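Local coordinates for protein beta-N-acetylhexosaminidase (Bacteroides fragilis, PDB 4PYS) that probably hydrolyses terminal beta-linked N-acetylhexosamine residues from glycans, at residues A[78-83]-A[100-105]; A[84-89]-A[119-124]; A[173-178]-A[187-192]; A[179-184]-A[235-240]. All blocks are in the same frame, centred on the assembly; numbering follows the deposited sequence.

Contact 1 (A[78-83]-A[100-105]); sequences EGYRIR and IYAIQS
The ring of Y80 lies flat on helix 96-109, with A102 CA standing over the ring centre 3.7 Å above its plane and the carbonyl carbon of Y101 nearer the rim of the same face. The small A102 leaves a shallow place for the ring: its CB reaches CD2 of Y80 at 3.6 Å, while CB of Y101 meets CE1 of Y80 at 3.9 Å. Y80 holds CG between the backbone N and the carbonyl carbon (chi1 65°). At the far end of the ring, Y80 OH and S105 OG share a short hydrogen bond of 2.5 Å, and S105 OG also has K160 as a partner. The next bump along the strand is I82, whose CD1 drops beside A102 O at 3.6 Å and also touches CB of S105. On the other flank, Y101 turns the edge of its ring to E78. E78 O, buried here without a polar partner, lies in the plane of that ring at its edge, and E78 OE2 comes to 3.7 Å from CE2 of Y101, with carboxylate and ring planes 61° apart. The two polar tips are held elsewhere: E78 by a salt bridge to R133 and a hydrogen bond to N162, Y101 OH by M161 O. The axes of strand 80-83 and helix 100-105 approach to 8.3 Å at a crossing angle of -42°. This is a helix laid across one face of a mixed beta-sheet, the alpha/beta packing of the non-catalytic domain 2 of family 20 glycoside hydrolases.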
# COMPACT_ATOMS: atom_id res chain seq x y z
N GLU A 78 -15.23 8.57 1.32
CA GLU A 78 -15.08 7.13 1.39
C GLU A 78 -16.13 6.41 2.24
O GLU A 78 -16.03 5.20 2.46
CB GLU A 78 -13.68 6.73 1.87
CG GLU A 78 -12.54 7.48 1.19
CD GLU A 78 -11.19 6.91 1.59
OE1 GLU A 78 -10.65 7.33 2.64
OE2 GLU A 78 -10.70 6.03 0.85
N GLY A 79 -17.14 7.14 2.72
CA GLY A 79 -18.15 6.52 3.57
C GLY A 79 -19.30 5.93 2.78
O GLY A 79 -19.52 6.29 1.63
N TYR A 80 -20.04 5.01 3.40
CA TYR A 80 -21.21 4.45 2.72
C TYR A 80 -22.27 4.08 3.74
O TYR A 80 -22.00 4.03 4.95
CB TYR A 80 -20.81 3.22 1.89
CG TYR A 80 -20.33 2.08 2.75
CD1 TYR A 80 -18.98 1.96 3.10
CD2 TYR A 80 -21.22 1.12 3.23
CE1 TYR A 80 -18.55 0.92 3.91
CE2 TYR A 80 -20.79 0.09 4.04
CZ TYR A 80 -19.46 -0.01 4.37
OH TYR A 80 -19.04 -1.04 5.19
N ARG A 81 -23.48 3.84 3.25
CA ARG A 81 -24.54 3.29 4.08
C ARG A 81 -25.18 2.17 3.27
O ARG A 81 -25.39 2.32 2.05
CB ARG A 81 -25.57 4.36 4.43
CG ARG A 81 -26.72 3.87 5.32
CD ARG A 81 -27.76 4.97 5.53
NE ARG A 81 -27.19 6.16 6.15
CZ ARG A 81 -26.89 7.28 5.49
NH1 ARG A 81 -27.11 7.37 4.18
NH2 ARG A 81 -26.35 8.31 6.13
N ILE A 82 -25.46 1.05 3.93
CA ILE A 82 -26.18 -0.04 3.29
C ILE A 82 -27.43 -0.29 4.10
O ILE A 82 -27.35 -0.44 5.32
CB ILE A 82 -25.36 -1.35 3.31
CG1 ILE A 82 -24.08 -1.22 2.46
CG2 ILE A 82 -26.21 -2.51 2.79
CD1 ILE A 82 -23.14 -2.44 2.57
N ARG A 83 -28.59 -0.32 3.45
CA ARG A 83 -29.82 -0.77 4.11
C ARG A 83 -30.34 -1.97 3.36
O ARG A 83 -30.66 -1.87 2.17
CB ARG A 83 -30.88 0.33 4.14
CG ARG A 83 -30.60 1.44 5.12
CD ARG A 83 -31.60 2.58 4.96
NE ARG A 83 -31.24 3.43 3.82
CZ ARG A 83 -32.09 4.26 3.23
NH1 ARG A 83 -33.35 4.33 3.65
NH2 ARG A 83 -31.68 5.00 2.20
N ILE A 100 -17.35 1.20 -3.56
CA ILE A 100 -16.45 0.06 -3.57
C ILE A 100 -16.37 -0.60 -2.19
O ILE A 100 -16.43 -1.83 -2.06
CB ILE A 100 -15.06 0.48 -4.08
CG1 ILE A 100 -15.16 0.70 -5.59
CG2 ILE A 100 -14.00 -0.59 -3.74
CD1 ILE A 100 -13.99 1.39 -6.20
N TYR A 101 -16.29 0.22 -1.16
CA TYR A 101 -16.22 -0.33 0.18
C TYR A 101 -17.55 -0.96 0.59
O TYR A 101 -17.57 -1.98 1.27
CB TYR A 101 -15.75 0.74 1.19
CG TYR A 101 -14.34 1.20 0.86
CD1 TYR A 101 -13.40 0.30 0.38
CD2 TYR A 101 -13.97 2.54 0.99
CE1 TYR A 101 -12.09 0.72 0.06
CE2 TYR A 101 -12.68 2.96 0.68
CZ TYR A 101 -11.75 2.04 0.21
OH TYR A 101 -10.47 2.45 -0.11
N ALA A 102 -18.67 -0.38 0.15
CA ALA A 102 -19.97 -1.03 0.36
C ALA A 102 -20.00 -2.41 -0.29
O ALA A 102 -20.53 -3.37 0.27
CB ALA A 102 -21.12 -0.16 -0.17
N ILE A 103 -19.44 -2.51 -1.50
CA ILE A 103 -19.37 -3.80 -2.19
C ILE A 103 -18.53 -4.78 -1.40
O ILE A 103 -18.90 -5.94 -1.28
CB ILE A 103 -18.82 -3.64 -3.63
CG1 ILE A 103 -19.89 -3.01 -4.53
CG2 ILE A 103 -18.39 -4.99 -4.23
CD1 ILE A 103 -19.34 -2.47 -5.85
N GLN A 104 -17.42 -4.32 -0.83
CA GLN A 104 -16.59 -5.22 -0.03
C GLN A 104 -17.36 -5.71 1.20
O GLN A 104 -17.23 -6.86 1.60
CB GLN A 104 -15.29 -4.53 0.41
CG GLN A 104 -14.35 -4.15 -0.73
CD GLN A 104 -13.78 -5.35 -1.48
OE1 GLN A 104 -14.09 -6.51 -1.16
NE2 GLN A 104 -12.95 -5.08 -2.47
N SER A 105 -18.16 -4.84 1.81
CA SER A 105 -18.99 -5.28 2.93
C SER A 105 -20.08 -6.28 2.51
O SER A 105 -20.33 -7.26 3.21
CB SER A 105 -19.60 -4.09 3.68
OG SER A 105 -18.58 -3.38 4.37

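Contact 2 (A[84-89]-A[119-124]); sequences VTPERI and FPCVEI
V84 and V122 face each other as an antiparallel hydrogen-bonded pair, joined at both ends: V84 N donates to V122 O at 2.9 Å and V122 N returns to V84 O at 3.1 Å. C121 adds a CA-H...O contact to the same V84 oxygen. Beyond V84 the chain turns away from strand 117-126 into the tip of a hairpin. There T85 N bonds R88 O, and T85 OG1 accepts from both E87 N and R88 N, an ST turn and ST motif that tie the loop to itself. The side chain of V84 does most of the touching. Its CG1 is anti to the backbone N (chi1 177°) and packs on F119, 3.6 Å from F119 O and 3.8 Å from F119 CB, the two side chains crossing at about a right angle. CG2, the other branch, meets CG1 of V122 at 4.0 Å on the same face of the sheet. Further round the turn, the ring of P86 brings its CD to 3.6 Å from SG of C121, and the same sulfur lies against T85 C and P86 N. I89, where the chain returns, extends CD1 to 3.5 Å from CD2 of F119, reaching the ring obliquely. F119 and V122 also touch W109 of helix 96-109, F119 touching L106 there as well, and W109 NE1 bonds P120 O. Across strand 117-126 from the hairpin of strands 80-84 and 89-93, C121 forms backbone bonds with A21 and G23 and F119 with L25, placing strand 117-126 between the hairpin and the N-terminal strands 17-21 and 23-27.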
# COMPACT_ATOMS: atom_id res chain seq x y z
N VAL A 84 -30.39 -3.11 4.04
CA VAL A 84 -31.03 -4.30 3.49
C VAL A 84 -32.38 -4.46 4.16
O VAL A 84 -32.45 -4.57 5.38
CB VAL A 84 -30.18 -5.57 3.76
CG1 VAL A 84 -30.90 -6.82 3.24
CG2 VAL A 84 -28.81 -5.45 3.12
N THR A 85 -33.45 -4.43 3.36
CA THR A 85 -34.81 -4.66 3.86
C THR A 85 -35.30 -5.96 3.24
O THR A 85 -34.62 -6.52 2.37
CB THR A 85 -35.75 -3.49 3.50
OG1 THR A 85 -36.08 -3.55 2.10
CG2 THR A 85 -35.12 -2.16 3.82
N PRO A 86 -36.47 -6.48 3.68
CA PRO A 86 -36.99 -7.68 3.02
C PRO A 86 -37.36 -7.46 1.55
O PRO A 86 -37.61 -8.44 0.85
CB PRO A 86 -38.25 -8.00 3.83
CG PRO A 86 -37.98 -7.44 5.18
CD PRO A 86 -37.18 -6.19 4.94
N GLU A 87 -37.39 -6.21 1.09
CA GLU A 87 -37.76 -5.92 -0.30
C GLU A 87 -36.60 -5.51 -1.21
O GLU A 87 -36.63 -5.78 -2.41
CB GLU A 87 -38.86 -4.85 -0.35
N ARG A 88 -35.59 -4.86 -0.65
CA ARG A 88 -34.53 -4.29 -1.49
C ARG A 88 -33.28 -3.96 -0.70
O ARG A 88 -33.27 -4.03 0.53
CB ARG A 88 -35.04 -3.00 -2.15
CG ARG A 88 -35.30 -1.88 -1.14
CD ARG A 88 -35.79 -0.60 -1.80
NE ARG A 88 -37.14 -0.72 -2.33
CZ ARG A 88 -37.43 -0.81 -3.62
NH1 ARG A 88 -38.68 -0.90 -4.03
NH2 ARG A 88 -36.45 -0.78 -4.52
N ILE A 89 -32.21 -3.63 -1.43
CA ILE A 89 -31.01 -3.07 -0.84
C ILE A 89 -30.86 -1.66 -1.37
O ILE A 89 -31.00 -1.41 -2.57
CB ILE A 89 -29.75 -3.84 -1.25
CG1 ILE A 89 -29.91 -5.32 -0.93
CG2 ILE A 89 -28.52 -3.26 -0.55
CD1 ILE A 89 -28.66 -6.14 -1.22
N PHE A 119 -28.91 -11.93 2.18
CA PHE A 119 -28.46 -10.83 3.03
C PHE A 119 -29.40 -10.63 4.21
O PHE A 119 -30.56 -10.27 4.02
CB PHE A 119 -28.41 -9.53 2.24
CG PHE A 119 -27.38 -9.51 1.15
CD1 PHE A 119 -26.02 -9.57 1.44
CD2 PHE A 119 -27.77 -9.41 -0.18
CE1 PHE A 119 -25.08 -9.55 0.43
CE2 PHE A 119 -26.83 -9.38 -1.20
CZ PHE A 119 -25.48 -9.45 -0.89
N PRO A 120 -28.90 -10.85 5.44
CA PRO A 120 -29.75 -10.57 6.60
C PRO A 120 -30.08 -9.09 6.63
O PRO A 120 -29.23 -8.27 6.27
CB PRO A 120 -28.85 -10.94 7.79
CG PRO A 120 -27.89 -11.97 7.22
CD PRO A 120 -27.63 -11.51 5.81
N CYS A 121 -31.29 -8.74 7.02
CA CYS A 121 -31.67 -7.33 7.05
C CYS A 121 -30.79 -6.57 8.04
O CYS A 121 -30.42 -7.10 9.09
CB CYS A 121 -33.15 -7.18 7.37
SG CYS A 121 -34.20 -7.89 6.08
N VAL A 122 -30.45 -5.33 7.69
CA VAL A 122 -29.44 -4.60 8.43
C VAL A 122 -29.37 -3.15 7.95
O VAL A 122 -29.79 -2.84 6.84
CB VAL A 122 -28.04 -5.26 8.24
CG1 VAL A 122 -27.50 -4.98 6.84
CG2 VAL A 122 -27.05 -4.78 9.30
N GLU A 123 -28.89 -2.27 8.82
CA GLU A 123 -28.39 -0.98 8.36
C GLU A 123 -26.95 -0.84 8.82
O GLU A 123 -26.65 -0.95 10.01
CB GLU A 123 -29.25 0.18 8.88
CG GLU A 123 -28.78 1.54 8.39
CD GLU A 123 -29.78 2.65 8.69
OE1 GLU A 123 -30.95 2.35 8.98
OE2 GLU A 123 -29.37 3.83 8.62
N ILE A 124 -26.06 -0.62 7.85
CA ILE A 124 -24.64 -0.45 8.13
C ILE A 124 -24.26 0.96 7.70
O ILE A 124 -24.58 1.37 6.58
CB ILE A 124 -23.82 -1.44 7.30
CG1 ILE A 124 -24.17 -2.88 7.69
CG2 ILE A 124 -22.33 -1.20 7.50
CD1 ILE A 124 -23.65 -3.91 6.70

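Contact 3 (A[173-178]-A[187-192]); sequences GWRIEI and IGAFVG
W174 N donates a nearly straight hydrogen bond to G188 O (3.0 Å, 167° at the hydrogen), arriving from above the carbonyl plane, 61° out of it, while G173 CA makes a CA-H...O contact with the same oxygen at 3.4 Å. G188 and A189 are the middle residues of a type I turn from I187 to F190, which F190 N closes on I187 O. CB of A189 comes to 3.2 Å from W174 O. The side chain of R175 is bent at CD (chi2 -146°), and G173 CA lies over one face of its guanidinium, toward the rim. Its NH1 meets A189 O at 3.2 Å in a weak hydrogen bond near the guanidinium plane, but has its stronger partner in G199 O and another in Q197 O. The indole of W174 turns away from the turn, and its NE1 donates in the ring plane to a lone pair of I176 O at 2.7 Å, fixing how the ring lies. Strand 173-174 pairs antiparallel with strand 163-170 of the barrel sheet: W174 touches T169 of that strand, V273 of helix 264-280 and L184 of helix 183-186, and R175 shares backbone hydrogen bonds with L168 and Y201.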
# COMPACT_ATOMS: atom_id res chain seq x y z
N GLY A 173 17.32 -5.07 -8.17
CA GLY A 173 16.37 -5.10 -9.27
C GLY A 173 15.70 -3.78 -9.55
O GLY A 173 15.08 -3.18 -8.66
N TRP A 174 15.82 -3.32 -10.78
CA TRP A 174 15.03 -2.19 -11.26
C TRP A 174 13.93 -2.80 -12.12
O TRP A 174 14.23 -3.38 -13.16
CB TRP A 174 15.89 -1.26 -12.12
CG TRP A 174 15.12 -0.08 -12.59
CD1 TRP A 174 14.16 -0.06 -13.57
CD2 TRP A 174 15.23 1.25 -12.10
NE1 TRP A 174 13.67 1.21 -13.71
CE2 TRP A 174 14.30 2.04 -12.82
CE3 TRP A 174 16.01 1.86 -11.11
CZ2 TRP A 174 14.15 3.42 -12.59
CZ3 TRP A 174 15.85 3.22 -10.88
CH2 TRP A 174 14.93 3.98 -11.62
N ARG A 175 12.68 -2.68 -11.70
CA ARG A 175 11.62 -3.41 -12.39
C ARG A 175 10.59 -2.56 -13.10
O ARG A 175 9.60 -3.10 -13.60
CB ARG A 175 10.93 -4.39 -11.42
CG ARG A 175 11.94 -5.25 -10.69
CD ARG A 175 11.46 -6.66 -10.40
NE ARG A 175 12.36 -7.26 -9.42
CZ ARG A 175 13.39 -8.03 -9.73
NH1 ARG A 175 13.63 -8.35 -10.99
NH2 ARG A 175 14.17 -8.50 -8.76
N ILE A 176 10.82 -1.25 -13.19
CA ILE A 176 9.85 -0.39 -13.87
C ILE A 176 10.42 0.04 -15.21
O ILE A 176 11.50 0.64 -15.28
CB ILE A 176 9.39 0.81 -12.98
CG1 ILE A 176 8.39 1.68 -13.74
CG2 ILE A 176 10.57 1.62 -12.48
CD1 ILE A 176 7.07 0.99 -13.98
N GLU A 177 9.73 -0.32 -16.29
CA GLU A 177 10.21 0.01 -17.63
C GLU A 177 10.17 1.51 -17.89
O GLU A 177 9.13 2.16 -17.68
CB GLU A 177 9.41 -0.72 -18.71
CG GLU A 177 9.92 -0.43 -20.12
CD GLU A 177 9.14 -1.12 -21.23
OE1 GLU A 177 7.89 -1.04 -21.23
OE2 GLU A 177 9.77 -1.74 -22.10
N ILE A 178 11.30 2.05 -18.34
CA ILE A 178 11.43 3.46 -18.71
C ILE A 178 11.90 3.46 -20.16
O ILE A 178 13.02 3.02 -20.44
CB ILE A 178 12.49 4.19 -17.85
CG1 ILE A 178 12.17 4.06 -16.35
CG2 ILE A 178 12.59 5.66 -18.26
CD1 ILE A 178 10.78 4.54 -15.95
N ILE A 187 18.83 -4.61 -18.42
CA ILE A 187 19.97 -5.05 -17.62
C ILE A 187 19.58 -5.12 -16.15
O ILE A 187 19.81 -6.13 -15.48
CB ILE A 187 21.16 -4.09 -17.78
CG1 ILE A 187 21.64 -4.08 -19.23
CG2 ILE A 187 22.29 -4.45 -16.82
CD1 ILE A 187 22.97 -3.40 -19.41
N GLY A 188 18.97 -4.05 -15.66
CA GLY A 188 18.75 -3.89 -14.24
C GLY A 188 17.72 -4.81 -13.60
O GLY A 188 17.71 -4.96 -12.39
N ALA A 189 16.87 -5.43 -14.41
CA ALA A 189 15.86 -6.35 -13.85
C ALA A 189 16.34 -7.81 -13.83
O ALA A 189 15.58 -8.72 -13.50
CB ALA A 189 14.56 -6.25 -14.62
N PHE A 190 17.61 -8.01 -14.19
CA PHE A 190 18.16 -9.36 -14.34
C PHE A 190 19.49 -9.52 -13.61
O PHE A 190 20.21 -10.49 -13.81
CB PHE A 190 18.28 -9.72 -15.84
CG PHE A 190 16.97 -9.70 -16.56
CD1 PHE A 190 16.15 -10.83 -16.58
CD2 PHE A 190 16.51 -8.53 -17.18
CE1 PHE A 190 14.92 -10.81 -17.21
CE2 PHE A 190 15.28 -8.50 -17.82
CZ PHE A 190 14.48 -9.64 -17.84
N VAL A 191 19.80 -8.56 -12.75
CA VAL A 191 21.05 -8.61 -11.99
C VAL A 191 20.97 -9.62 -10.84
O VAL A 191 21.98 -10.21 -10.46
CB VAL A 191 21.47 -7.21 -11.48
CG1 VAL A 191 21.80 -6.30 -12.65
CG2 VAL A 191 20.38 -6.59 -10.60
N GLY A 192 19.77 -9.83 -10.31
CA GLY A 192 19.55 -10.81 -9.26
C GLY A 192 19.63 -12.24 -9.77
O GLY A 192 19.06 -12.56 -10.82

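Contact 4 (A[179-184]-A[235-240]); sequences KRYPFL and NAYPRL
Y237 reaches across from the end of helix 231-236 and meets Y181, P182, F183 and L184 with one side chain. Its CG is anti to the carbonyl carbon, beside the backbone N. The polar part is a single hydrogen bond: F183 N donates to Y237 OH at 3.2 Å, with 156° at the hydrogen. The same oxygen also lies 3.2 Å from Y181 CA, so the hydroxyl is set into the bend of the chain. The aromatic part has two partners. Y181 points its edge at the face of Y237, an edge-to-face pair with planes at 72° and centroids 5.6 Å apart. F183 lies more nearly parallel to Y237, planes at 28°, but slid aside so that the rings barely overlap. Apolar contacts fill the rest: F183 CB meets Y237 CZ at 3.5 Å, Y181 CB meets Y237 CE2 at 3.6 Å, and L184 CG comes to 4.0 Å from CE2 of Y237. CB of A236 lies against CB of F183 and 3.2 Å from F183 O. Beyond the two segments, Y181 OH is bonded to N272, and F269 of helix 264-280 stacks on Y181 and meets Y237. The result is an aromatic cluster between helix 183-186 and the end of helix 231-236, in the TIM-barrel catalytic domain, with segment 235-240 ending two residues before the zinc ligand C242 in sequence.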
# COMPACT_ATOMS: atom_id res chain seq x y z
N LYS A 179 11.05 3.91 -21.07
CA LYS A 179 11.32 3.80 -22.50
C LYS A 179 12.58 4.57 -22.91
O LYS A 179 13.32 4.14 -23.80
CB LYS A 179 10.13 4.32 -23.32
CG LYS A 179 8.83 3.54 -23.14
CD LYS A 179 8.95 2.14 -23.71
CE LYS A 179 7.58 1.52 -23.94
NZ LYS A 179 7.71 0.17 -24.55
N ARG A 180 12.80 5.70 -22.26
CA ARG A 180 13.93 6.56 -22.60
C ARG A 180 15.26 5.91 -22.24
O ARG A 180 16.28 6.19 -22.85
CB ARG A 180 13.81 7.91 -21.89
CG ARG A 180 14.77 8.95 -22.43
CD ARG A 180 15.02 10.06 -21.43
NE ARG A 180 16.06 10.96 -21.92
CZ ARG A 180 15.84 12.21 -22.28
NH1 ARG A 180 14.60 12.71 -22.20
NH2 ARG A 180 16.84 12.98 -22.71
N TYR A 181 15.23 5.04 -21.23
CA TYR A 181 16.44 4.36 -20.78
C TYR A 181 16.17 2.86 -20.66
O TYR A 181 15.95 2.34 -19.56
CB TYR A 181 16.91 4.93 -19.44
CG TYR A 181 17.18 6.43 -19.45
CD1 TYR A 181 18.21 6.96 -20.22
CD2 TYR A 181 16.42 7.30 -18.67
CE1 TYR A 181 18.47 8.32 -20.22
CE2 TYR A 181 16.68 8.66 -18.66
CZ TYR A 181 17.70 9.17 -19.44
OH TYR A 181 17.95 10.52 -19.43
N PRO A 182 16.18 2.17 -21.81
CA PRO A 182 15.83 0.75 -21.92
C PRO A 182 16.69 -0.16 -21.04
O PRO A 182 16.18 -1.18 -20.59
CB PRO A 182 16.08 0.43 -23.40
CG PRO A 182 15.93 1.74 -24.09
CD PRO A 182 16.49 2.75 -23.13
N PHE A 183 17.94 0.20 -20.80
CA PHE A 183 18.84 -0.65 -20.03
C PHE A 183 18.42 -0.80 -18.56
O PHE A 183 18.84 -1.74 -17.90
CB PHE A 183 20.28 -0.16 -20.11
CG PHE A 183 20.91 -0.33 -21.48
CD1 PHE A 183 20.35 -1.18 -22.42
CD2 PHE A 183 22.05 0.37 -21.81
CE1 PHE A 183 20.92 -1.34 -23.68
CE2 PHE A 183 22.64 0.22 -23.07
CZ PHE A 183 22.07 -0.63 -24.00
N LEU A 184 17.63 0.15 -18.05
CA LEU A 184 17.22 0.08 -16.65
C LEU A 184 16.53 -1.25 -16.37
O LEU A 184 16.76 -1.86 -15.34
CB LEU A 184 16.34 1.27 -16.25
CG LEU A 184 17.03 2.62 -16.06
CD1 LEU A 184 16.00 3.71 -15.81
CD2 LEU A 184 18.04 2.57 -14.93
N ASN A 235 24.31 -0.54 -13.04
CA ASN A 235 24.70 -1.59 -13.98
C ASN A 235 24.23 -1.26 -15.38
O ASN A 235 24.90 -1.53 -16.37
CB ASN A 235 24.12 -2.94 -13.55
CG ASN A 235 25.13 -3.81 -12.88
OD1 ASN A 235 25.70 -4.71 -13.50
ND2 ASN A 235 25.39 -3.54 -11.61
N ALA A 236 23.04 -0.66 -15.44
CA ALA A 236 22.47 -0.22 -16.70
C ALA A 236 23.25 0.97 -17.25
O ALA A 236 23.63 0.99 -18.42
CB ALA A 236 21.01 0.13 -16.50
N TYR A 237 23.49 1.96 -16.39
CA TYR A 237 24.11 3.22 -16.79
C TYR A 237 25.18 3.69 -15.80
O TYR A 237 24.91 4.54 -14.95
CB TYR A 237 23.02 4.30 -16.94
CG TYR A 237 22.04 3.98 -18.04
CD1 TYR A 237 22.36 4.20 -19.37
CD2 TYR A 237 20.80 3.43 -17.74
CE1 TYR A 237 21.47 3.90 -20.38
CE2 TYR A 237 19.90 3.13 -18.74
CZ TYR A 237 20.24 3.36 -20.06
OH TYR A 237 19.35 3.05 -21.06
N PRO A 238 26.40 3.14 -15.91
CA PRO A 238 27.49 3.42 -14.96
C PRO A 238 27.84 4.91 -14.87
O PRO A 238 28.40 5.34 -13.87
CB PRO A 238 28.67 2.64 -15.55
CG PRO A 238 28.07 1.61 -16.43
CD PRO A 238 26.84 2.25 -17.00
N ARG A 239 27.53 5.67 -15.92
CA ARG A 239 27.80 7.11 -15.95
C ARG A 239 26.89 7.90 -15.01
O ARG A 239 27.10 9.09 -14.78
CB ARG A 239 27.70 7.64 -17.38
CG ARG A 239 28.82 7.16 -18.29
CD ARG A 239 28.69 7.76 -19.69
NE ARG A 239 29.89 7.49 -20.49
CZ ARG A 239 30.99 8.23 -20.45
NH1 ARG A 239 31.06 9.28 -19.65
NH2 ARG A 239 32.03 7.91 -21.21
N LEU A 240 25.87 7.24 -14.47
CA LEU A 240 25.02 7.83 -13.45
C LEU A 240 25.74 7.89 -12.12
O LEU A 240 25.36 8.65 -11.23
CB LEU A 240 23.75 7.01 -13.28
CG LEU A 240 22.76 7.07 -14.44
CD1 LEU A 240 21.51 6.30 -14.07
CD2 LEU A 240 22.45 8.52 -14.75

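How the contacts relate
The four contacts form two pairs. Contacts 1 and 2, centres about 13 Å apart, share one sheet of domain 2: strands 80-84 and 117-126 are neighbours in it, and I82 N probably bonds I124 O at 2.8 Å. Contacts 3 and 4, centres about 10 Å apart, lie in the catalytic domain and interlock along the chain, with G188 N probably bonded to F183 O at 3.2 Å. The pairs sit on opposite sides of the chain's centre, about 39 Å between centres for contacts 1 and 3 and about 57 Å for contacts 2 and 4. Segment 235-240 of contact 4 is tied to the zinc site, L240 sharing a backbone hydrogen bond with the ligand C260.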